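2-dehydropantoate 2-reductase (Enterococcus faecium DO, PDB 5X20) acts as a D-mandelate dehydrogenase of the ketopantoate reductase family, using NADH to interconvert 2-keto acids and D-2-hydroxy acids. Local coordinates at the interface of chains A and B. Coordinates in Å, arbitrary orientation; residue numbers count along the deposited sequence, not the author numbering. Chains: chain A/B, 2-dehydropantoate 2-reductase.

The interface of chains A and B. Residues chain A 200, 297, 301, 304; chain B 197, 201, 217, 221, 298, 301.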
ATOM      1  N   ILE A 200       5.007  -1.365   2.554  1.00 20.25           N
ATOM      2  CA  ILE A 200       3.639  -0.860   2.558  1.00 22.37           C
ATOM      3  C   ILE A 200       2.772  -1.698   3.462  1.00 22.54           C
ATOM      4  O   ILE A 200       1.903  -1.159   4.181  1.00 22.88           O
ATOM      5  CB  ILE A 200       3.078  -0.774   1.109  1.00 24.78           C
ATOM      6  CG1 ILE A 200       3.628   0.466   0.413  1.00 25.05           C
ATOM      7  CG2 ILE A 200       1.577  -0.720   1.078  1.00 27.16           C
ATOM      8  CD1 ILE A 200       3.231   1.775   1.049  1.00 25.66           C
ATOM      9  N   PHE A 297       1.675   2.388  -9.170  1.00 16.91           N
ATOM     10  CA  PHE A 297       0.892   2.516  -7.938  1.00 16.67           C
ATOM     11  C   PHE A 297       1.779   2.239  -6.710  1.00 16.32           C
ATOM     12  O   PHE A 297       1.736   2.967  -5.715  1.00 16.65           O
ATOM     13  CB  PHE A 297      -0.295   1.541  -7.994  1.00 16.92           C
ATOM     14  CG  PHE A 297      -1.400   1.783  -6.966  1.00 16.11           C
ATOM     15  CD1 PHE A 297      -1.447   2.904  -6.175  1.00 16.56           C
ATOM     16  CD2 PHE A 297      -2.463   0.915  -6.904  1.00 16.65           C
ATOM     17  CE1 PHE A 297      -2.459   3.091  -5.270  1.00 16.81           C
ATOM     18  CE2 PHE A 297      -3.524   1.113  -6.033  1.00 16.59           C
ATOM     19  CZ  PHE A 297      -3.518   2.179  -5.210  1.00 17.04           C
ATOM     20  N   LEU A 301       2.463   4.805  -3.734  1.00 16.18           N
ATOM     21  CA  LEU A 301       2.187   4.416  -2.348  1.00 16.51           C
ATOM     22  C   LEU A 301       3.408   4.594  -1.459  1.00 16.04           C
ATOM     23  O   LEU A 301       3.292   5.068  -0.350  1.00 15.99           O
ATOM     24  CB  LEU A 301       1.702   2.945  -2.265  1.00 16.00           C
ATOM     25  CG  LEU A 301       0.285   2.784  -2.791  1.00 16.01           C
ATOM     26  CD1 LEU A 301      -0.019   1.316  -3.042  1.00 15.71           C
ATOM     27  CD2 LEU A 301      -0.758   3.383  -1.840  1.00 16.03           C
ATOM     28  N   ALA A 304       4.008   8.169  -0.833  1.00 15.22           N
ATOM     29  CA  ALA A 304       3.000   8.691   0.077  1.00 15.81           C
ATOM     30  C   ALA A 304       3.365   8.279   1.508  1.00 16.39           C
ATOM     31  O   ALA A 304       3.172   9.018   2.437  1.00 16.96           O
ATOM     32  CB  ALA A 304       1.609   8.229  -0.271  1.00 15.24           C
TER
ATOM     33  N   LEU B 197      -6.919   3.545   0.666  1.00 15.60           N
ATOM     34  CA  LEU B 197      -5.656   4.273   0.764  1.00 15.09           C
ATOM     35  C   LEU B 197      -5.323   4.645   2.217  1.00 15.23           C
ATOM     36  O   LEU B 197      -4.183   4.427   2.646  1.00 13.74           O
ATOM     37  CB  LEU B 197      -5.669   5.520  -0.099  1.00 14.90           C
ATOM     38  CG  LEU B 197      -5.768   5.320  -1.603  1.00 15.01           C
ATOM     39  CD1 LEU B 197      -5.838   6.656  -2.289  1.00 15.22           C
ATOM     40  CD2 LEU B 197      -4.572   4.532  -2.128  1.00 16.03           C
ATOM     41  N   LEU B 201      -2.112   2.973   4.040  1.00 20.76           N
ATOM     42  CA  LEU B 201      -1.051   3.965   4.339  1.00 18.73           C
ATOM     43  C   LEU B 201      -1.025   4.361   5.795  1.00 18.52           C
ATOM     44  O   LEU B 201      -0.050   4.958   6.249  1.00 16.92           O
ATOM     45  CB  LEU B 201      -1.192   5.192   3.459  1.00 17.24           C
ATOM     46  CG  LEU B 201      -0.813   4.930   2.050  1.00 17.49           C
ATOM     47  CD1 LEU B 201      -1.286   6.102   1.221  1.00 17.59           C
ATOM     48  CD2 LEU B 201       0.693   4.708   1.882  1.00 18.61           C
ATOM     49  N   MET B 217      -3.128   9.158  -7.321  1.00 15.00           N
ATOM     50  CA  MET B 217      -3.729   7.890  -6.989  1.00 14.44           C
ATOM     51  C   MET B 217      -5.230   8.040  -7.075  1.00 13.91           C
ATOM     52  O   MET B 217      -5.908   7.181  -7.654  1.00 13.01           O
ATOM     53  CB  MET B 217      -3.289   7.413  -5.590  1.00 14.92           C
ATOM     54  CG  MET B 217      -1.815   7.086  -5.528  1.00 14.99           C
ATOM     55  SD  MET B 217      -1.271   6.344  -3.978  1.00 15.03           S
ATOM     56  CE  MET B 217      -1.381   7.694  -2.851  1.00 16.24           C
ATOM     57  N   ILE B 221      -7.723   6.063  -9.869  1.00 14.75           N
ATOM     58  CA  ILE B 221      -8.782   5.208  -9.414  1.00 14.59           C
ATOM     59  C   ILE B 221     -10.114   5.671  -9.967  1.00 14.94           C
ATOM     60  O   ILE B 221     -10.941   4.858 -10.407  1.00 15.02           O
ATOM     61  CB  ILE B 221      -8.792   5.086  -7.877  1.00 13.78           C
ATOM     62  CG1 ILE B 221      -7.532   4.328  -7.418  1.00 14.18           C
ATOM     63  CG2 ILE B 221     -10.046   4.381  -7.381  1.00 13.64           C
ATOM     64  CD1 ILE B 221      -7.282   4.416  -5.888  1.00 14.44           C
ATOM     65  N   LEU B 298      -5.232  -2.488  -5.174  1.00 15.34           N
ATOM     66  CA  LEU B 298      -5.684  -1.988  -3.854  1.00 15.52           C
ATOM     67  C   LEU B 298      -6.490  -3.040  -3.123  1.00 15.58           C
ATOM     68  O   LEU B 298      -6.318  -3.256  -1.895  1.00 16.25           O
ATOM     69  CB  LEU B 298      -6.418  -0.681  -3.960  1.00 14.94           C
ATOM     70  CG  LEU B 298      -6.830  -0.051  -2.642  1.00 15.49           C
ATOM     71  CD1 LEU B 298      -5.671   0.298  -1.742  1.00 15.56           C
ATOM     72  CD2 LEU B 298      -7.609   1.232  -2.928  1.00 16.14           C
ATOM     73  N   LEU B 301      -4.014  -5.626  -1.898  1.00 16.92           N
ATOM     74  CA  LEU B 301      -3.246  -5.089  -0.770  1.00 17.08           C
ATOM     75  C   LEU B 301      -4.058  -5.109   0.500  1.00 16.85           C
ATOM     76  O   LEU B 301      -3.546  -5.494   1.547  1.00 18.01           O
ATOM     77  CB  LEU B 301      -2.767  -3.670  -1.059  1.00 16.30           C
ATOM     78  CG  LEU B 301      -1.622  -3.616  -2.029  1.00 16.53           C
ATOM     79  CD1 LEU B 301      -1.447  -2.195  -2.513  1.00 16.62           C
ATOM     80  CD2 LEU B 301      -0.320  -4.114  -1.432  1.00 17.49           C
TER
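A:Leu301 and A:Phe297, one helical turn apart, meet B:Met217 and B:Leu197 at the apolar centre of this patch of the two-fold interface in the deposited assembly. The thioether sulfur links the two chain A side chains: B:Met217 SD is 3.7 Å from A:Phe297 CE1, lying in the ring plane at its edge, and 3.7 Å from the methyl A:Leu301 CD2. Because the methionine chain bends at chi3 (-71°), its terminal methyl turns away toward A:Ala304, with CE 4.0 Å from A:Ala304 CB.

The phenyl ring has CG anti to its backbone N (chi1 -165°), and its far end reaches chain B. A:Phe297 CZ stands 4.0 Å from B:Leu197 CD2, while CE2, on the opposite edge from the sulfur, packs against the CB of B:Leu298. One ring face is covered by A:Leu301 CD1, 3.7 Å above the plane and offset toward the rim; with the sulfur at the ring's edge, this may limit rotation. That same methyl meets its two-fold counterpart tip to tip, A:Leu301 CD1 to B:Leu301 CD1 at 3.8 Å, whereas the A:Leu301 and B:Leu197 side chains cross at about a right angle, CD2 touching CD2.

Farther out, the two branches of B:Leu201 diverge: CD1 packs on A:Ala304 CB at 3.9 Å, and CD2 approaches A:Ile200 CD1. Toward the rim a backbone carbonyl is met: B:Leu201 CD2 lies 3.4 Å from A:Leu301 O, a van der Waals contact. No nitrogen or oxygen pair bonds across this patch, so cohesion here rests on shape and apolar burial, about 209 Å² summed over both sides. The structure alone does not show whether this pairing is biological.

In the fold, helix 293-308 of chain A packs against helices 180-201 and 214-231 of chain B, beside the chain B copy of 293-308. These helices belong to the C-terminal helical region, and the two-fold axis repeats the packing with the chains exchanged.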